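Local coordinates for protein indole-3-pyruvate decarboxylase (Azospirillum brasilense, PDB 2NXW) that catalyses the thiamine diphosphate- and metal-dependent decarboxylation of indole-3-pyruvate to indole-3-acetaldehyde and carbon dioxide, a step of auxin biosynthesis, at residues Leu245-Gly250 against Asp265-Pro270; Glu214-Met219 against Leu345-Pro350; Met416-Gly419 against Gly425-Val428; Met258-Leu263 against Thr406-Ile411. All blocks are in the same frame, centred on the assembly; numbering follows the deposited sequence.

Interaction 1. Residues Leu245-Gly250 against Asp265-Pro270; sequences LAQRLG and DAPTPP
The side chain of Q247 lays its terminal amide against CB and CG of P267, the two side chains crossing at about a right angle. Its amide nitrogen does most of the touching, with NE2 of Q247 3.3 Å from CB of P267 and 3.7 Å from CG of the same ring. An extended chain with CG turned away from the backbone N (chi1 178°) carries the amide that far from the helix. NE2 has its hydrogen-bond partner outside the contact, the backbone O of R353. The next residue, T268, points toward the helix: its OG1 lies 3.3 Å from the CB methyl of A246, while its CG2 rests 3.9 Å from CA of Q247. The same hydroxyl is 3.5 Å from N of Q247, but the angle is too poor for a hydrogen bond. Helix 239-249 is part of the beta-alpha-beta crossover connecting parallel strands 225-229 and 253-255 of the central domain, and the loop 265-270 covers its flank. The chain around R353 and T355 joins in, R353 NH2 bonding to O of A246 and T355 pairing with the backbone of P267. Helix and loop therefore meet by van der Waals contact alone, and hydrogen bonding runs through this third piece of chain.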
loop_
_atom_site.group_PDB
_atom_site.type_symbol
_atom_site.label_atom_id
_atom_site.label_comp_id
_atom_site.label_asym_id
_atom_site.label_seq_id
_atom_site.Cartn_x
_atom_site.Cartn_y
_atom_site.Cartn_z
ATOM N N LEU A 245 -40.923 10.241 11.337
ATOM C CA LEU A 245 -40.406 10.852 10.118
ATOM C C LEU A 245 -41.065 10.253 8.866
ATOM O O LEU A 245 -41.453 10.988 7.951
ATOM C CB LEU A 245 -38.883 10.664 10.042
ATOM C CG LEU A 245 -38.210 11.076 8.726
ATOM C CD1 LEU A 245 -38.390 12.578 8.497
ATOM C CD2 LEU A 245 -36.732 10.709 8.777
ATOM N N ALA A 246 -41.191 8.927 8.823
ATOM C CA ALA A 246 -41.795 8.253 7.673
ATOM C C ALA A 246 -43.223 8.714 7.434
ATOM O O ALA A 246 -43.641 8.899 6.285
ATOM C CB ALA A 246 -41.763 6.741 7.870
ATOM N N GLN A 247 -43.978 8.901 8.511
ATOM C CA GLN A 247 -45.351 9.344 8.353
ATOM C C GLN A 247 -45.392 10.777 7.818
ATOM O O GLN A 247 -46.146 11.076 6.892
ATOM C CB GLN A 247 -46.097 9.249 9.689
ATOM C CG GLN A 247 -47.543 9.746 9.641
ATOM C CD GLN A 247 -48.312 9.436 10.922
ATOM O OE1 GLN A 247 -47.855 9.739 12.030
ATOM N NE2 GLN A 247 -49.488 8.838 10.773
ATOM N N ARG A 248 -44.566 11.654 8.379
ATOM C CA ARG A 248 -44.550 13.055 7.949
ATOM C C ARG A 248 -43.934 13.303 6.573
ATOM O O ARG A 248 -44.354 14.213 5.856
ATOM C CB ARG A 248 -43.815 13.920 8.975
ATOM C CG ARG A 248 -44.430 13.906 10.366
ATOM C CD ARG A 248 -43.861 15.025 11.228
ATOM N NE ARG A 248 -44.358 14.934 12.597
ATOM C CZ ARG A 248 -44.207 15.883 13.511
ATOM N NH1 ARG A 248 -43.573 17.009 13.202
ATOM N NH2 ARG A 248 -44.681 15.703 14.737
ATOM N N LEU A 249 -42.942 12.499 6.197
ATOM C CA LEU A 249 -42.271 12.689 4.916
ATOM C C LEU A 249 -43.164 12.352 3.725
ATOM O O LEU A 249 -42.998 12.902 2.640
ATOM C CB LEU A 249 -40.988 11.862 4.887
ATOM C CG LEU A 249 -40.013 12.160 3.751
ATOM C CD1 LEU A 249 -39.513 13.592 3.833
ATOM C CD2 LEU A 249 -38.844 11.204 3.863
ATOM N N GLY A 250 -44.103 11.432 3.926
ATOM C CA GLY A 250 -45.044 11.084 2.879
ATOM C C GLY A 250 -44.556 10.390 1.626
ATOM O O GLY A 250 -45.159 10.548 0.565
ATOM N N ASP A 265 -44.990 -1.874 12.935
ATOM C CA ASP A 265 -46.243 -1.442 13.550
ATOM C C ASP A 265 -46.562 0.029 13.306
ATOM O O ASP A 265 -47.522 0.558 13.859
ATOM C CB ASP A 265 -46.210 -1.700 15.062
ATOM C CG ASP A 265 -45.970 -3.158 15.401
ATOM O OD1 ASP A 265 -46.492 -4.040 14.684
ATOM O OD2 ASP A 265 -45.259 -3.424 16.394
ATOM N N ALA A 266 -45.764 0.680 12.469
ATOM C CA ALA A 266 -45.952 2.100 12.172
ATOM C C ALA A 266 -47.123 2.419 11.241
ATOM O O ALA A 266 -47.619 1.556 10.523
ATOM C CB ALA A 266 -44.666 2.658 11.566
ATOM N N PRO A 267 -47.569 3.685 11.241
ATOM C CA PRO A 267 -48.680 4.121 10.386
ATOM C C PRO A 267 -48.313 3.980 8.909
ATOM O O PRO A 267 -49.184 3.787 8.063
ATOM C CB PRO A 267 -48.886 5.577 10.799
ATOM C CG PRO A 267 -48.445 5.597 12.223
ATOM C CD PRO A 267 -47.204 4.737 12.207
ATOM N N THR A 268 -47.023 4.112 8.599
ATOM C CA THR A 268 -46.543 3.944 7.226
ATOM C C THR A 268 -45.407 2.923 7.282
ATOM O O THR A 268 -44.223 3.273 7.279
ATOM C CB THR A 268 -46.051 5.287 6.604
ATOM O OG1 THR A 268 -44.930 5.796 7.340
ATOM C CG2 THR A 268 -47.174 6.319 6.626
ATOM N N PRO A 269 -45.761 1.630 7.352
ATOM C CA PRO A 269 -44.798 0.532 7.420
ATOM C C PRO A 269 -44.100 0.267 6.094
ATOM O O PRO A 269 -44.549 0.713 5.043
ATOM C CB PRO A 269 -45.661 -0.642 7.876
ATOM C CG PRO A 269 -46.947 -0.379 7.157
ATOM C CD PRO A 269 -47.146 1.113 7.341
ATOM N N PRO A 270 -42.974 -0.455 6.130
ATOM C CA PRO A 270 -42.242 -0.758 4.899
ATOM C C PRO A 270 -43.087 -1.586 3.933
ATOM O O PRO A 270 -43.847 -2.457 4.355
ATOM C CB PRO A 270 -41.033 -1.539 5.405
ATOM C CG PRO A 270 -40.806 -0.971 6.766
ATOM C CD PRO A 270 -42.216 -0.902 7.312
#

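Interaction 2. Residues Glu214-Met219 against Leu345-Pro350; sequences EVLAAM and LERLPP. Unlike the reference sequence in segment 345-350: R347 (reference Gly).
The guanidinium of R347, a residue whose CB lies against L216, is gripped at two of its nitrogens: NE forms a salt bridge with OD1 of D213, and NH1 donates to the backbone O of A343. With these partners holding the polar end, the aliphatic base of the side chain is left to face L216. There CD1 of L216 comes within 3.5 Å of CB of R347, the two side chains running at about a right angle. The other methyl branch of L216 serves a second neighbour, CD2 meeting CD2 of L348 at 4.0 Å. No hydrogen bond joins the two segments beside these apolar contacts. Placing CG beside the backbone N (chi1 -70°) sends both branches of the buried L216 off helix 205-221 and toward the turn. This turn follows helix 337-346 in the central domain, where helix 205-221 packs its V215 and M219 against strand 317-321 of the mixed sheet. A bond of 3.2 Å from N of L348 to O of L345 closes the turn. L249 and L245 of helix 239-249 extend the apolar patch, touching L216 and L348 respectively.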
loop_
_atom_site.group_PDB
_atom_site.type_symbol
_atom_site.label_atom_id
_atom_site.label_comp_id
_atom_site.label_asym_id
_atom_site.label_seq_id
_atom_site.Cartn_x
_atom_site.Cartn_y
_atom_site.Cartn_z
ATOM N N GLU A 214 -31.888 20.754 2.363
ATOM C CA GLU A 214 -31.580 20.197 1.053
ATOM C C GLU A 214 -32.221 18.830 0.847
ATOM O O GLU A 214 -32.722 18.528 -0.233
ATOM C CB GLU A 214 -30.071 20.082 0.850
ATOM C CG GLU A 214 -29.699 19.901 -0.608
ATOM C CD GLU A 214 -28.215 19.677 -0.824
ATOM O OE1 GLU A 214 -27.407 20.102 0.033
ATOM O OE2 GLU A 214 -27.862 19.085 -1.866
ATOM N N VAL A 215 -32.194 18.004 1.886
ATOM C CA VAL A 215 -32.796 16.681 1.801
ATOM C C VAL A 215 -34.294 16.795 1.527
ATOM O O VAL A 215 -34.827 16.108 0.660
ATOM C CB VAL A 215 -32.577 15.890 3.111
ATOM C CG1 VAL A 215 -33.463 14.647 3.128
ATOM C CG2 VAL A 215 -31.114 15.487 3.233
ATOM N N LEU A 216 -34.983 17.666 2.259
ATOM C CA LEU A 216 -36.418 17.810 2.054
ATOM C C LEU A 216 -36.729 18.348 0.661
ATOM O O LEU A 216 -37.695 17.922 0.027
ATOM C CB LEU A 216 -37.034 18.711 3.130
ATOM C CG LEU A 216 -37.072 18.102 4.537
ATOM C CD1 LEU A 216 -37.765 19.061 5.498
ATOM C CD2 LEU A 216 -37.806 16.760 4.495
ATOM N N ALA A 217 -35.905 19.268 0.175
ATOM C CA ALA A 217 -36.121 19.823 -1.157
ATOM C C ALA A 217 -35.961 18.723 -2.199
ATOM O O ALA A 217 -36.737 18.640 -3.148
ATOM C CB ALA A 217 -35.133 20.943 -1.424
ATOM N N ALA A 218 -34.952 17.877 -2.017
ATOM C CA ALA A 218 -34.706 16.780 -2.947
ATOM C C ALA A 218 -35.865 15.772 -2.931
ATOM O O ALA A 218 -36.272 15.270 -3.981
ATOM C CB ALA A 218 -33.397 16.087 -2.598
ATOM N N MET A 219 -36.390 15.478 -1.742
ATOM C CA MET A 219 -37.515 14.549 -1.605
ATOM C C MET A 219 -38.754 15.110 -2.294
ATOM O O MET A 219 -39.518 14.378 -2.919
ATOM C CB MET A 219 -37.863 14.322 -0.127
ATOM C CG MET A 219 -36.959 13.391 0.643
ATOM S SD MET A 219 -37.011 11.714 0.025
ATOM C CE MET A 219 -35.735 11.825 -0.779
ATOM N N LEU A 345 -37.718 16.387 11.291
ATOM C CA LEU A 345 -39.024 16.429 11.950
ATOM C C LEU A 345 -39.449 17.859 12.253
ATOM O O LEU A 345 -40.618 18.210 12.113
ATOM C CB LEU A 345 -38.998 15.598 13.239
ATOM C CG LEU A 345 -38.967 14.080 13.018
ATOM C CD1 LEU A 345 -38.761 13.367 14.344
ATOM C CD2 LEU A 345 -40.273 13.630 12.367
ATOM N N GLU A 346 -38.488 18.682 12.648
ATOM C CA GLU A 346 -38.759 20.080 12.960
ATOM C C GLU A 346 -39.260 20.849 11.744
ATOM O O GLU A 346 -39.909 21.890 11.884
ATOM C CB GLU A 346 -37.484 20.737 13.479
ATOM C CG GLU A 346 -37.139 20.384 14.911
ATOM C CD GLU A 346 -35.692 20.683 15.247
ATOM O OE1 GLU A 346 -35.160 21.697 14.742
ATOM O OE2 GLU A 346 -35.088 19.908 16.023
ATOM N N ARG A 347 -38.969 20.333 10.554
ATOM C CA ARG A 347 -39.354 20.987 9.304
ATOM C C ARG A 347 -40.550 20.371 8.580
ATOM O O ARG A 347 -40.896 20.786 7.470
ATOM C CB ARG A 347 -38.146 21.013 8.367
ATOM C CG ARG A 347 -36.978 21.804 8.932
ATOM C CD ARG A 347 -35.685 21.522 8.183
ATOM N NE ARG A 347 -34.640 22.468 8.556
ATOM C CZ ARG A 347 -34.098 22.551 9.769
ATOM N NH1 ARG A 347 -34.495 21.734 10.742
ATOM N NH2 ARG A 347 -33.174 23.475 10.023
ATOM N N LEU A 348 -41.180 19.389 9.210
ATOM C CA LEU A 348 -42.335 18.716 8.632
ATOM C C LEU A 348 -43.533 18.793 9.563
ATOM O O LEU A 348 -43.417 18.536 10.757
ATOM C CB LEU A 348 -42.009 17.238 8.372
ATOM C CG LEU A 348 -40.944 16.921 7.320
ATOM C CD1 LEU A 348 -40.486 15.470 7.475
ATOM C CD2 LEU A 348 -41.510 17.161 5.930
ATOM N N PRO A 349 -44.708 19.152 9.030
ATOM C CA PRO A 349 -45.859 19.216 9.927
ATOM C C PRO A 349 -46.372 17.814 10.249
ATOM O O PRO A 349 -46.089 16.849 9.533
ATOM C CB PRO A 349 -46.870 20.035 9.128
ATOM C CG PRO A 349 -46.585 19.622 7.727
ATOM C CD PRO A 349 -45.062 19.611 7.674
ATOM N N PRO A 350 -47.116 17.676 11.352
ATOM C CA PRO A 350 -47.669 16.378 11.747
ATOM C C PRO A 350 -48.593 15.888 10.629
ATOM O O PRO A 350 -49.086 16.686 9.830
ATOM C CB PRO A 350 -48.457 16.712 13.013
ATOM C CG PRO A 350 -47.748 17.909 13.567
ATOM C CD PRO A 350 -47.458 18.718 12.334
#

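Interaction 3. Residues Met416-Gly419 against Gly425-Val428; sequences MAPG and GFGV
P418 sits at the centre of an inverse gamma turn and packs obliquely on F426, its backbone N lying over one face of the aromatic ring. The closest approach is made by the pyrrolidine carbon next to that nitrogen, CD of P418 being 3.6 Å from CD2 of F426. The turn itself is tied by a weak bond of 2.8 Å from N of G419 to O of A417. M416 comes at the ring differently, from the edge: its CG is in the ring plane, 3.8 Å from CZ of F426, and the carbonyl O of M416 stands near that plane, 3.8 Å from CE2 of F426. CA of A417 approaches obliquely, 3.7 Å from CE2 of F426. M416 ends strand 415-416, an outermost strand of the C-terminal TPP-binding domain, which leads through this loop into helix 427-437 and on to strand 443-448, a beta-alpha-beta crossover that passes over strand 395-398. The loop is held at the helix start by D399, whose two carboxylate oxygens accept from N of G425 and N of G427. Helix 68-82 of the N-terminal TPP-binding domain also covers the phenyl ring, through D76 and R80. The side chain of P418 lies about 8 Å from a bound thiamine diphosphate.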
loop_
_atom_site.group_PDB
_atom_site.type_symbol
_atom_site.label_atom_id
_atom_site.label_comp_id
_atom_site.label_asym_id
_atom_site.label_seq_id
_atom_site.Cartn_x
_atom_site.Cartn_y
_atom_site.Cartn_z
ATOM N N MET A 416 -31.144 -12.482 12.640
ATOM C CA MET A 416 -29.758 -12.082 12.827
ATOM C C MET A 416 -28.916 -12.973 11.919
ATOM O O MET A 416 -28.934 -14.188 12.070
ATOM C CB MET A 416 -29.403 -12.312 14.292
ATOM C CG MET A 416 -28.116 -11.763 14.758
ATOM S SD MET A 416 -27.973 -12.323 16.464
ATOM C CE MET A 416 -29.131 -11.257 17.283
ATOM N N ALA A 417 -28.181 -12.389 10.979
ATOM C CA ALA A 417 -27.396 -13.215 10.057
ATOM C C ALA A 417 -26.345 -12.371 9.368
ATOM O O ALA A 417 -26.436 -11.142 9.358
ATOM C CB ALA A 417 -28.325 -13.827 9.008
ATOM N N PRO A 418 -25.325 -13.017 8.786
ATOM C CA PRO A 418 -24.265 -12.269 8.089
ATOM C C PRO A 418 -24.738 -11.939 6.667
ATOM O O PRO A 418 -24.117 -12.326 5.673
ATOM C CB PRO A 418 -23.085 -13.241 8.129
ATOM C CG PRO A 418 -23.755 -14.575 8.021
ATOM C CD PRO A 418 -24.977 -14.447 8.908
ATOM N N GLY A 419 -25.856 -11.217 6.590
ATOM C CA GLY A 419 -26.449 -10.868 5.312
ATOM C C GLY A 419 -25.604 -10.053 4.354
ATOM O O GLY A 419 -25.853 -10.079 3.143
ATOM N N GLY A 425 -20.198 -19.681 9.724
ATOM C CA GLY A 425 -19.848 -20.021 11.092
ATOM C C GLY A 425 -20.571 -19.185 12.119
ATOM O O GLY A 425 -20.601 -19.522 13.295
ATOM N N PHE A 426 -21.193 -18.114 11.659
ATOM C CA PHE A 426 -21.905 -17.191 12.540
ATOM C C PHE A 426 -23.135 -17.777 13.243
ATOM O O PHE A 426 -23.406 -17.467 14.404
ATOM C CB PHE A 426 -22.354 -15.992 11.686
ATOM C CG PHE A 426 -23.160 -14.956 12.421
ATOM C CD1 PHE A 426 -22.525 -13.900 13.056
ATOM C CD2 PHE A 426 -24.551 -14.994 12.420
ATOM C CE1 PHE A 426 -23.263 -12.886 13.679
ATOM C CE2 PHE A 426 -25.300 -13.985 13.040
ATOM C CZ PHE A 426 -24.664 -12.932 13.666
ATOM N N GLY A 427 -23.857 -18.633 12.530
ATOM C CA GLY A 427 -25.134 -19.141 13.006
ATOM C C GLY A 427 -25.332 -19.694 14.395
ATOM O O GLY A 427 -26.067 -19.113 15.210
ATOM N N VAL A 428 -24.718 -20.831 14.658
ATOM C CA VAL A 428 -24.872 -21.463 15.957
ATOM C C VAL A 428 -24.329 -20.569 17.080
ATOM O O VAL A 428 -25.018 -20.349 18.070
ATOM C CB VAL A 428 -24.239 -22.875 15.941
ATOM C CG1 VAL A 428 -24.111 -23.430 17.353
ATOM C CG2 VAL A 428 -25.133 -23.818 15.102
#

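Interaction 4. Residues Met258-Leu263 against Thr406-Ile411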
loop_
_atom_site.group_PDB
_atom_site.type_symbol
_atom_site.label_atom_id
_atom_site.label_comp_id
_atom_site.label_asym_id
_atom_site.label_seq_id
_atom_site.Cartn_x
_atom_site.Cartn_y
_atom_site.Cartn_z
ATOM N N MET A 258 -30.666 -5.336 6.874
ATOM C CA MET A 258 -30.365 -5.069 8.276
ATOM C C MET A 258 -31.416 -4.192 8.946
ATOM O O MET A 258 -31.384 -4.002 10.163
ATOM C CB MET A 258 -28.988 -4.422 8.418
ATOM C CG MET A 258 -27.836 -5.312 7.996
ATOM S SD MET A 258 -27.260 -6.455 9.280
ATOM C CE MET A 258 -26.570 -7.820 8.271
ATOM N N GLY A 259 -32.344 -3.657 8.155
ATOM C CA GLY A 259 -33.403 -2.844 8.726
ATOM C C GLY A 259 -34.707 -3.632 8.770
ATOM O O GLY A 259 -35.736 -3.110 9.190
ATOM N N ARG A 260 -34.655 -4.892 8.338
ATOM C CA ARG A 260 -35.834 -5.757 8.293
ATOM C C ARG A 260 -36.570 -5.812 9.629
ATOM O O ARG A 260 -35.974 -6.092 10.667
ATOM C CB ARG A 260 -35.409 -7.166 7.857
ATOM C CG ARG A 260 -36.533 -8.152 7.544
ATOM C CD ARG A 260 -35.953 -9.323 6.742
ATOM N NE ARG A 260 -36.863 -10.456 6.568
ATOM C CZ ARG A 260 -37.188 -11.309 7.534
ATOM N NH1 ARG A 260 -36.685 -11.158 8.750
ATOM N NH2 ARG A 260 -37.996 -12.332 7.279
ATOM N N GLY A 261 -37.871 -5.531 9.601
ATOM C CA GLY A 261 -38.651 -5.558 10.825
ATOM C C GLY A 261 -38.931 -4.183 11.406
ATOM O O GLY A 261 -39.880 -4.004 12.168
ATOM N N LEU A 262 -38.103 -3.205 11.057
ATOM C CA LEU A 262 -38.293 -1.846 11.560
ATOM C C LEU A 262 -39.592 -1.242 11.013
ATOM O O LEU A 262 -39.972 -1.501 9.875
ATOM C CB LEU A 262 -37.101 -0.967 11.155
ATOM C CG LEU A 262 -35.761 -1.248 11.841
ATOM C CD1 LEU A 262 -34.670 -0.388 11.194
ATOM C CD2 LEU A 262 -35.873 -0.963 13.337
ATOM N N LEU A 263 -40.258 -0.437 11.836
ATOM C CA LEU A 263 -41.508 0.229 11.461
ATOM C C LEU A 263 -42.661 -0.711 11.113
ATOM O O LEU A 263 -43.639 -0.292 10.489
ATOM C CB LEU A 263 -41.276 1.198 10.289
ATOM C CG LEU A 263 -40.818 2.615 10.675
ATOM C CD1 LEU A 263 -39.458 2.578 11.359
ATOM C CD2 LEU A 263 -40.773 3.476 9.423
ATOM N N THR A 406 -33.644 -19.251 3.029
ATOM C CA THR A 406 -34.879 -19.872 3.483
ATOM C C THR A 406 -35.479 -19.052 4.629
ATOM O O THR A 406 -36.696 -18.864 4.700
ATOM C CB THR A 406 -34.624 -21.287 3.986
ATOM O OG1 THR A 406 -33.985 -22.051 2.952
ATOM C CG2 THR A 406 -35.940 -21.960 4.341
ATOM N N ALA A 407 -34.620 -18.559 5.521
ATOM C CA ALA A 407 -35.080 -17.760 6.659
ATOM C C ALA A 407 -35.786 -16.486 6.220
ATOM O O ALA A 407 -36.631 -15.964 6.955
ATOM C CB ALA A 407 -33.903 -17.428 7.574
ATOM N N MET A 408 -35.453 -15.979 5.034
ATOM C CA MET A 408 -36.116 -14.774 4.540
ATOM C C MET A 408 -37.621 -15.016 4.422
ATOM O O MET A 408 -38.408 -14.065 4.449
ATOM C CB MET A 408 -35.560 -14.369 3.168
ATOM C CG MET A 408 -34.108 -13.898 3.170
ATOM S SD MET A 408 -33.873 -12.396 4.158
ATOM C CE MET A 408 -34.726 -11.195 3.167
ATOM N N ASP A 409 -38.019 -16.282 4.290
ATOM C CA ASP A 409 -39.430 -16.627 4.171
ATOM C C ASP A 409 -40.030 -17.228 5.438
ATOM O O ASP A 409 -41.081 -17.873 5.400
ATOM C CB ASP A 409 -39.651 -17.570 2.979
ATOM C CG ASP A 409 -39.543 -16.849 1.650
ATOM O OD1 ASP A 409 -39.865 -15.645 1.608
ATOM O OD2 ASP A 409 -39.146 -17.486 0.653
ATOM N N MET A 410 -39.358 -17.006 6.566
ATOM C CA MET A 410 -39.853 -17.494 7.850
ATOM C C MET A 410 -40.360 -16.340 8.701
ATOM O O MET A 410 -39.756 -15.272 8.728
ATOM C CB MET A 410 -38.737 -18.203 8.616
ATOM C CG MET A 410 -38.444 -19.591 8.112
ATOM S SD MET A 410 -37.086 -20.312 9.059
ATOM C CE MET A 410 -36.902 -21.866 8.207
ATOM N N ILE A 411 -41.478 -16.558 9.387
ATOM C CA ILE A 411 -42.026 -15.537 10.274
ATOM C C ILE A 411 -41.134 -15.539 11.520
ATOM O O ILE A 411 -40.951 -16.577 12.147
ATOM C CB ILE A 411 -43.468 -15.885 10.675
ATOM C CG1 ILE A 411 -44.338 -15.966 9.415
ATOM C CG2 ILE A 411 -44.004 -14.835 11.642
ATOM C CD1 ILE A 411 -45.715 -16.559 9.655
#
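The guanidinium of R260 presents its edge to a group of backbone carbonyls: O of M410 lies in its plane, O of M408 close to that plane, and O of A407 approaches obliquely. NH2 is the atom they share. Its bond to O of M408 is weak, 3.3 Å long with an angle of 143° at the hydrogen, and O of M410 stands 3.7 Å from the same nitrogen without being bonded to it. The stronger polar partner is D412, whose OD2 forms a salt bridge with NH1. Along the arginine, NE is 4.1 Å from CE of M408, a methionine bent at chi2 and chi3 so that its methyl folds back toward the guanidinium. R260 leaves its backbone with CG on the far side from N (chi1 -171°) and stays extended to NE, which spans the gap between the two segments. R260 occupies the second position of a type II turn, G259 to L262, closed by a 3.0 Å bond from N of L262 to O of G259. In the other segment, A407 to M410 form a type I turn in which N of M410 donates to O of A407 at 2.9 Å. L415 of strand 415-416 also touches R260, A407 and M408. Through its salt bridge to D412 and the weak bond to O of M408, R260 links the central domain to the C-terminal TPP-binding domain of this three-domain TPP-enzyme fold.

Overall arrangement
Interactions 1 and 2 lie in the peripheral central domain and share its helical layer: helix 239-249 supplies interaction 1 and packs beside interaction 2, with R248 NH1 reaching L348 O at 2.9 Å. Both are partly buried and rely on van der Waals contact, with the polar ends of Q247 and R347 bonded elsewhere. Interactions 3 and 4 are buried and nearer the centre of the chain. The former is aromatic and apolar and lies closest to the cofactor; the latter, across a domain boundary, is polar but weakly bonded, its salt bridge lying with D412 outside the segments. M258 CE packs 3.5 Å from A417 O, and L263 and P269 lead back to interaction 1.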